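Local coordinates for YJHT (Escherichia coli, PDB 2UVK), which speeds the interconversion of the alpha and beta anomers of N-acetylneuraminate, as a homodimeric Kelch-repeat beta-propeller of the periplasm, at residues G125-N130 with G190-A195; E162-N167 with A210-R215. All coordinates share one frame; numbering follows the deposited sequence.

In the fold
Contacts 1 and 2 lie side by side on the propeller, their centres about 7 Å apart, and their segments alternate along the chain. The direct join is between 125-130 and 162-167: Gly126 O and Asn167 N are 2.9 Å apart, a probable hydrogen bond, so the chain leaving the propeller for helices 129-142 and 146-157 is tied to the chain coming back. Both contacts reach Glu209, the predicted proton acceptor. The side chain of Ala192 in contact 1 and that of Phe166 in contact 2 each come within about 4 Å of the Glu209 side chain. Both contacts also touch the second subunit, through Asn128 to Asn130 and through Glu162, Asp163 and Phe165.

Contact 1. Residues G125-N130 with G190-A195; sequences GGVNQN and GTAGAA
Gly126 and Thr191 join the two backbones through one hydrogen bond, Gly126 N to Thr191 O, 2.8 Å long and nearly straight at 165° on the hydrogen. The same oxygen lies 3.1 Å from Gly125 CA, so the carbonyl of Thr191 sits close against the Gly125-Gly126 pair. Any side chain at Gly125 would run into that oxygen. At Gly126 the phi/psi pair admits no CB, which would collide with the carbonyl O of Gly125. The CB of Thr191 points away from 125-130.

Beyond the bond, the side-chain contact is small: Val127 CG1 meets Ala192 CB at 4.1 Å. Val127 holds CG1 anti to its carbonyl carbon and beside the backbone N, which brings that methyl to the alanine, and Phe166 touches both residues. Further along 125-130, Asn128 N-caps helix 129-142 through OD1 to Ile131 N and gives its ND2 to Pro106 O of the second subunit, where Gln129 OE1 and Asn130 ND2 also bond, to Asn130 ND2 and Gln129 OE1 of that chain respectively.

The segments belong to Kelch repeats 3 and 4, and the contact joins the chain leading from strand 120-125 to helix 129-142 with the loop before strand 195-199. Ala192 is also backbone-bonded to Glu209, the predicted proton acceptor. One N-H of Gly126 paired with the carbonyl of Thr191, beside a single methyl-to-methyl touch, implies a close backbone junction next to the probable active site, held by main-chain polarity more than by apolar packing.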
ATOM      1  N   GLY B 125      -4.992   8.239   5.580  1.00  9.08           N
ATOM      2  CA  GLY B 125      -5.458   8.826   4.327  1.00  9.72           C
ATOM      3  C   GLY B 125      -4.388   8.901   3.259  1.00  9.86           C
ATOM      4  O   GLY B 125      -3.235   8.540   3.465  1.00 10.08           O
ATOM      5  N   GLY B 126      -4.812   9.396   2.116  1.00  8.94           N
ATOM      6  CA  GLY B 126      -3.933   9.580   0.983  1.00  9.48           C
ATOM      7  C   GLY B 126      -4.231   8.652  -0.168  1.00  9.03           C
ATOM      8  O   GLY B 126      -4.835   7.570  -0.009  1.00  9.45           O
ATOM      9  N   VAL B 127      -3.761   9.068  -1.336  1.00  9.44           N
ATOM     10  CA  VAL B 127      -3.917   8.265  -2.542  1.00  8.81           C
ATOM     11  C   VAL B 127      -3.042   7.008  -2.470  1.00  8.50           C
ATOM     12  O   VAL B 127      -2.125   6.904  -1.642  1.00  9.22           O
ATOM     13  CB  VAL B 127      -3.518   9.084  -3.779  1.00  8.86           C
ATOM     14  CG1 VAL B 127      -4.340  10.358  -3.878  1.00  9.57           C
ATOM     15  CG2 VAL B 127      -1.987   9.365  -3.808  1.00  9.61           C
ATOM     16  N   ASN B 128      -3.271   6.070  -3.382  1.00  8.52           N
ATOM     17  CA  ASN B 128      -2.448   4.889  -3.532  1.00  8.91           C
ATOM     18  C   ASN B 128      -1.259   5.245  -4.424  1.00  8.53           C
ATOM     19  O   ASN B 128      -1.441   5.765  -5.535  1.00  8.53           O
ATOM     20  CB  ASN B 128      -3.245   3.757  -4.187  1.00  9.55           C
ATOM     21  CG  ASN B 128      -2.434   2.538  -4.453  1.00  9.31           C
ATOM     22  OD1 ASN B 128      -1.863   2.388  -5.550  1.00 10.33           O
ATOM     23  ND2 ASN B 128      -2.363   1.624  -3.468  1.00 11.63           N
ATOM     24  N   GLN B 129      -0.060   4.944  -3.963  1.00  9.01           N
ATOM     25  CA  GLN B 129       1.118   5.397  -4.710  1.00  9.11           C
ATOM     26  C   GLN B 129       1.179   4.770  -6.097  1.00  8.60           C
ATOM     27  O   GLN B 129       1.528   5.460  -7.056  1.00  9.08           O
ATOM     28  CB  GLN B 129       2.377   5.131  -3.935  1.00 12.05           C
ATOM     29  CG  GLN B 129       2.821   3.778  -3.839  1.00 15.99           C
ATOM     30  CD  GLN B 129       3.864   3.590  -2.733  1.00 19.07           C
ATOM     31  OE1 GLN B 129       4.554   4.564  -2.317  1.00 16.59           O
ATOM     32  NE2 GLN B 129       3.977   2.346  -2.234  1.00 22.52           N
ATOM     33  N   ASN B 130       0.901   3.474  -6.206  1.00  8.55           N
ATOM     34  CA  ASN B 130       1.015   2.819  -7.513  1.00  8.89           C
ATOM     35  C   ASN B 130      -0.014   3.345  -8.523  1.00  8.64           C
ATOM     36  O   ASN B 130       0.301   3.507  -9.711  1.00  9.03           O
ATOM     37  CB  ASN B 130       0.918   1.294  -7.392  1.00 10.09           C
ATOM     38  CG  ASN B 130       2.184   0.668  -6.836  1.00 10.35           C
ATOM     39  OD1 ASN B 130       3.208   1.329  -6.759  1.00 13.63           O
ATOM     40  ND2 ASN B 130       2.131  -0.616  -6.458  1.00 11.72           N
ATOM     41  N   GLY B 190     -10.627   5.088   3.470  1.00 13.36           N
ATOM     42  CA  GLY B 190      -9.701   6.217   3.526  1.00 12.98           C
ATOM     43  C   GLY B 190     -10.123   7.326   2.586  1.00 12.44           C
ATOM     44  O   GLY B 190     -10.923   7.103   1.692  1.00 11.51           O
ATOM     45  N   THR B 191      -9.620   8.525   2.854  1.00 11.79           N
ATOM     46  CA  THR B 191      -9.854   9.681   2.019  1.00 11.63           C
ATOM     47  C   THR B 191      -8.515  10.355   1.694  1.00 11.10           C
ATOM     48  O   THR B 191      -7.505  10.092   2.327  1.00 10.45           O
ATOM     49  CB  THR B 191     -10.706  10.739   2.759  1.00 11.73           C
ATOM     50  OG1 THR B 191      -9.975  11.200   3.915  1.00 13.38           O
ATOM     51  CG2 THR B 191     -12.095  10.157   3.156  1.00 13.22           C
ATOM     52  N   ALA B 192      -8.576  11.256   0.724  1.00 10.42           N
ATOM     53  CA  ALA B 192      -7.451  12.122   0.384  1.00  9.30           C
ATOM     54  C   ALA B 192      -7.943  13.566   0.535  1.00 10.27           C
ATOM     55  O   ALA B 192      -8.955  13.938  -0.019  1.00 11.63           O
ATOM     56  CB  ALA B 192      -6.980  11.835  -1.045  1.00 10.31           C
ATOM     57  N   GLY B 193      -7.267  14.379   1.329  1.00  9.50           N
ATOM     58  CA  GLY B 193      -7.677  15.754   1.520  1.00  9.90           C
ATOM     59  C   GLY B 193      -8.706  16.013   2.610  1.00  9.91           C
ATOM     60  O   GLY B 193      -9.353  17.056   2.622  1.00 10.77           O
ATOM     61  N   ALA B 194      -8.825  15.085   3.556  1.00 10.80           N
ATOM     62  CA  ALA B 194      -9.615  15.353   4.760  1.00 11.01           C
ATOM     63  C   ALA B 194      -8.881  16.435   5.569  1.00 11.74           C
ATOM     64  O   ALA B 194      -7.661  16.655   5.388  1.00 11.60           O
ATOM     65  CB  ALA B 194      -9.810  14.095   5.591  1.00 11.47           C
ATOM     66  N   ALA B 195      -9.637  17.131   6.409  1.00 12.43           N
ATOM     67  CA  ALA B 195      -9.084  18.061   7.371  1.00 12.32           C
ATOM     68  C   ALA B 195      -8.999  17.328   8.696  1.00 12.54           C
ATOM     69  O   ALA B 195      -9.932  16.601   9.055  1.00 15.26           O
ATOM     70  CB  ALA B 195      -9.948  19.291   7.485  1.00 13.23           C
TER

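Contact 2. Residues E162-N167 with A210-R215; sequences EDYFFN and AKPGLR
Tyr164 lies against Lys211 and Pro212, and its ring can be followed outward from CB. CB points toward 210-215, and with CG anti to the carbonyl carbon (chi1 -64°) CG lies 3.7 Å from Pro212 CD. On one flank CD1 comes to 3.4 Å from Pro212 CD, and CE1 remains close to that methylene. The proline carbon sits over the ring face in a CH-pi contact, 3.5 Å from the centroid and 16° off the normal. On the other flank CD2 meets Lys211 CB at 3.5 Å, while CE2 and CZ follow the lysine to CE. At the tip, OH accepts from Lys211 NZ at 3.0 Å and also bonds to Tyr156 O.

Lys211 and Pro212 belong to a type II beta turn, Lys211 to Leu214, that closes a short hairpin. Ala210 and Lys211 both face Leu214 there in a classic beta bulge, their two N-H groups sharing Leu214 O. A bend at chi3 (-78°) puts Lys211 CE 3.4 Å from Tyr164 CE2. The carbonyls of Phe157, Lys159 and Asn275 grip NZ further. An alanine in place of Tyr164 would probably open a gap beside Pro212 and cost Lys211 NZ one of its acceptors.

The Phe166 ring meets the same residues obliquely, CE2 3.6 Å from Lys211 CA and CZ 3.8 Å from Pro212 CD. Glu209, the predicted proton acceptor just before 210-215, is bonded through OE2 by a salt bridge to Arg215 NH1 and by Gly213 N.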
ATOM      1  N   GLU B 162     -13.593   2.097  -3.912  1.00 14.33           N
ATOM      2  CA  GLU B 162     -12.700   1.098  -3.316  1.00 15.17           C
ATOM      3  C   GLU B 162     -11.519   0.722  -4.208  1.00 13.61           C
ATOM      4  O   GLU B 162     -10.495   0.277  -3.697  1.00 12.94           O
ATOM      5  CB  GLU B 162     -13.421  -0.230  -2.978  1.00 15.94           C
ATOM      6  CG  GLU B 162     -14.771  -0.164  -2.342  1.00 21.53           C
ATOM      7  CD  GLU B 162     -15.860  -0.041  -3.396  1.00 24.69           C
ATOM      8  OE1 GLU B 162     -16.337  -1.064  -3.999  1.00 30.43           O
ATOM      9  OE2 GLU B 162     -16.223   1.097  -3.626  1.00 20.09           O
ATOM     10  N   ASP B 163     -11.671   0.841  -5.529  1.00 12.23           N
ATOM     11  CA  ASP B 163     -10.647   0.400  -6.463  1.00 12.94           C
ATOM     12  C   ASP B 163      -9.429   1.350  -6.458  1.00 12.35           C
ATOM     13  O   ASP B 163      -8.418   1.048  -7.114  1.00 13.56           O
ATOM     14  CB  ASP B 163     -11.194   0.357  -7.890  1.00 13.49           C
ATOM     15  CG  ASP B 163     -12.309  -0.664  -8.075  1.00 14.48           C
ATOM     16  OD1 ASP B 163     -12.389  -1.631  -7.327  1.00 16.28           O
ATOM     17  OD2 ASP B 163     -13.097  -0.480  -9.014  1.00 20.29           O
ATOM     18  N   TYR B 164      -9.569   2.499  -5.804  1.00 11.87           N
ATOM     19  CA  TYR B 164      -8.450   3.472  -5.721  1.00 11.52           C
ATOM     20  C   TYR B 164      -7.568   3.267  -4.506  1.00 11.94           C
ATOM     21  O   TYR B 164      -6.513   3.868  -4.413  1.00 10.99           O
ATOM     22  CB  TYR B 164      -8.961   4.900  -5.746  1.00 12.05           C
ATOM     23  CG  TYR B 164      -9.653   5.250  -7.045  1.00 12.96           C
ATOM     24  CD1 TYR B 164      -8.946   5.742  -8.147  1.00 12.00           C
ATOM     25  CD2 TYR B 164     -11.019   5.016  -7.194  1.00 12.75           C
ATOM     26  CE1 TYR B 164      -9.604   6.045  -9.353  1.00 13.83           C
ATOM     27  CE2 TYR B 164     -11.667   5.321  -8.365  1.00 13.00           C
ATOM     28  CZ  TYR B 164     -10.966   5.826  -9.439  1.00 13.56           C
ATOM     29  OH  TYR B 164     -11.660   6.089 -10.617  1.00 14.37           O
ATOM     30  N   PHE B 165      -7.984   2.410  -3.586  1.00 11.13           N
ATOM     31  CA  PHE B 165      -7.158   2.021  -2.466  1.00 11.82           C
ATOM     32  C   PHE B 165      -6.611   3.236  -1.742  1.00 11.19           C
ATOM     33  O   PHE B 165      -5.435   3.256  -1.346  1.00 11.94           O
ATOM     34  CB  PHE B 165      -6.087   1.052  -2.902  1.00 12.82           C
ATOM     35  CG  PHE B 165      -6.635  -0.276  -3.315  1.00 14.59           C
ATOM     36  CD1 PHE B 165      -6.761  -1.302  -2.397  1.00 16.74           C
ATOM     37  CD2 PHE B 165      -7.024  -0.506  -4.619  1.00 15.27           C
ATOM     38  CE1 PHE B 165      -7.277  -2.524  -2.782  1.00 17.52           C
ATOM     39  CE2 PHE B 165      -7.545  -1.727  -4.998  1.00 16.63           C
ATOM     40  CZ  PHE B 165      -7.656  -2.732  -4.082  1.00 15.15           C
ATOM     41  N   PHE B 166      -7.437   4.248  -1.525  1.00  9.82           N
ATOM     42  CA  PHE B 166      -7.045   5.326  -0.600  1.00 10.55           C
ATOM     43  C   PHE B 166      -6.745   4.707   0.783  1.00 11.30           C
ATOM     44  O   PHE B 166      -7.366   3.713   1.176  1.00 12.43           O
ATOM     45  CB  PHE B 166      -8.102   6.414  -0.499  1.00 11.11           C
ATOM     46  CG  PHE B 166      -8.203   7.327  -1.694  1.00 10.91           C
ATOM     47  CD1 PHE B 166      -7.507   7.091  -2.877  1.00 11.65           C
ATOM     48  CD2 PHE B 166      -9.023   8.427  -1.624  1.00 10.28           C
ATOM     49  CE1 PHE B 166      -7.602   7.987  -3.921  1.00 11.13           C
ATOM     50  CE2 PHE B 166      -9.121   9.312  -2.683  1.00 12.05           C
ATOM     51  CZ  PHE B 166      -8.396   9.084  -3.826  1.00 11.35           C
ATOM     52  N   ASN B 167      -5.795   5.288   1.504  1.00 10.95           N
ATOM     53  CA  ASN B 167      -5.213   4.627   2.667  1.00 11.11           C
ATOM     54  C   ASN B 167      -6.110   4.737   3.892  1.00 11.14           C
ATOM     55  O   ASN B 167      -6.286   5.838   4.439  1.00 11.96           O
ATOM     56  CB  ASN B 167      -3.858   5.246   3.019  1.00 11.10           C
ATOM     57  CG  ASN B 167      -3.125   4.467   4.082  1.00 11.95           C
ATOM     58  OD1 ASN B 167      -3.525   3.363   4.442  1.00 13.00           O
ATOM     59  ND2 ASN B 167      -1.995   5.024   4.569  1.00 15.41           N
ATOM     60  N   ALA B 210     -13.196  10.633  -1.475  1.00 12.96           N
ATOM     61  CA  ALA B 210     -13.278   9.168  -1.420  1.00 12.95           C
ATOM     62  C   ALA B 210     -12.673   8.491  -2.637  1.00 13.36           C
ATOM     63  O   ALA B 210     -12.300   7.338  -2.585  1.00 12.64           O
ATOM     64  CB  ALA B 210     -14.740   8.688  -1.250  1.00 14.21           C
ATOM     65  N   LYS B 211     -12.578   9.233  -3.742  1.00 13.39           N
ATOM     66  CA  LYS B 211     -11.884   8.783  -4.945  1.00 14.66           C
ATOM     67  C   LYS B 211     -11.654  10.045  -5.750  1.00 13.57           C
ATOM     68  O   LYS B 211     -12.228  11.071  -5.431  1.00 12.78           O
ATOM     69  CB  LYS B 211     -12.708   7.769  -5.742  1.00 15.29           C
ATOM     70  CG  LYS B 211     -14.077   8.259  -6.240  1.00 16.46           C
ATOM     71  CD  LYS B 211     -14.576   7.419  -7.435  1.00 15.99           C
ATOM     72  CE  LYS B 211     -13.872   7.824  -8.722  1.00 16.22           C
ATOM     73  NZ  LYS B 211     -14.398   7.043  -9.900  1.00 17.86           N
ATOM     74  N   PRO B 212     -10.814   9.978  -6.792  1.00 15.03           N
ATOM     75  CA  PRO B 212     -10.641  11.186  -7.605  1.00 15.82           C
ATOM     76  C   PRO B 212     -11.970  11.756  -8.092  1.00 16.58           C
ATOM     77  O   PRO B 212     -12.744  11.021  -8.713  1.00 18.16           O
ATOM     78  CB  PRO B 212      -9.728  10.709  -8.723  1.00 15.37           C
ATOM     79  CG  PRO B 212      -8.940   9.611  -8.102  1.00 15.91           C
ATOM     80  CD  PRO B 212      -9.952   8.882  -7.254  1.00 14.61           C
ATOM     81  N   GLY B 213     -12.261  13.002  -7.708  1.00 17.89           N
ATOM     82  CA  GLY B 213     -13.488  13.709  -8.091  1.00 19.03           C
ATOM     83  C   GLY B 213     -14.756  13.479  -7.283  1.00 19.33           C
ATOM     84  O   GLY B 213     -15.823  14.029  -7.601  1.00 20.76           O
ATOM     85  N   LEU B 214     -14.662  12.670  -6.243  1.00 18.32           N
ATOM     86  CA  LEU B 214     -15.781  12.427  -5.350  1.00 18.32           C
ATOM     87  C   LEU B 214     -15.361  12.610  -3.912  1.00 17.55           C
ATOM     88  O   LEU B 214     -14.446  11.930  -3.445  1.00 16.71           O
ATOM     89  CB  LEU B 214     -16.255  11.000  -5.520  1.00 19.26           C
ATOM     90  CG  LEU B 214     -17.410  10.590  -4.607  1.00 19.00           C
ATOM     91  CD1 LEU B 214     -18.744  11.289  -4.992  1.00 19.59           C
ATOM     92  CD2 LEU B 214     -17.539   9.078  -4.613  1.00 19.08           C
ATOM     93  N   ARG B 215     -16.035  13.512  -3.223  1.00 16.66           N
ATOM     94  CA  ARG B 215     -15.803  13.748  -1.815  1.00 17.13           C
ATOM     95  C   ARG B 215     -16.893  13.116  -0.954  1.00 17.25           C
ATOM     96  O   ARG B 215     -17.980  12.737  -1.459  1.00 17.82           O
ATOM     97  CB  ARG B 215     -15.741  15.231  -1.564  1.00 16.66           C
ATOM     98  CG  ARG B 215     -14.486  15.883  -2.129  1.00 18.22           C
ATOM     99  CD  ARG B 215     -14.816  17.008  -3.042  1.00 19.92           C
ATOM    100  NE  ARG B 215     -13.610  17.652  -3.571  1.00 17.80           N
ATOM    101  CZ  ARG B 215     -12.928  17.237  -4.636  1.00 20.95           C
ATOM    102  NH1 ARG B 215     -13.268  16.136  -5.299  1.00 22.70           N
ATOM    103  NH2 ARG B 215     -11.848  17.912  -5.014  1.00 23.44           N
TER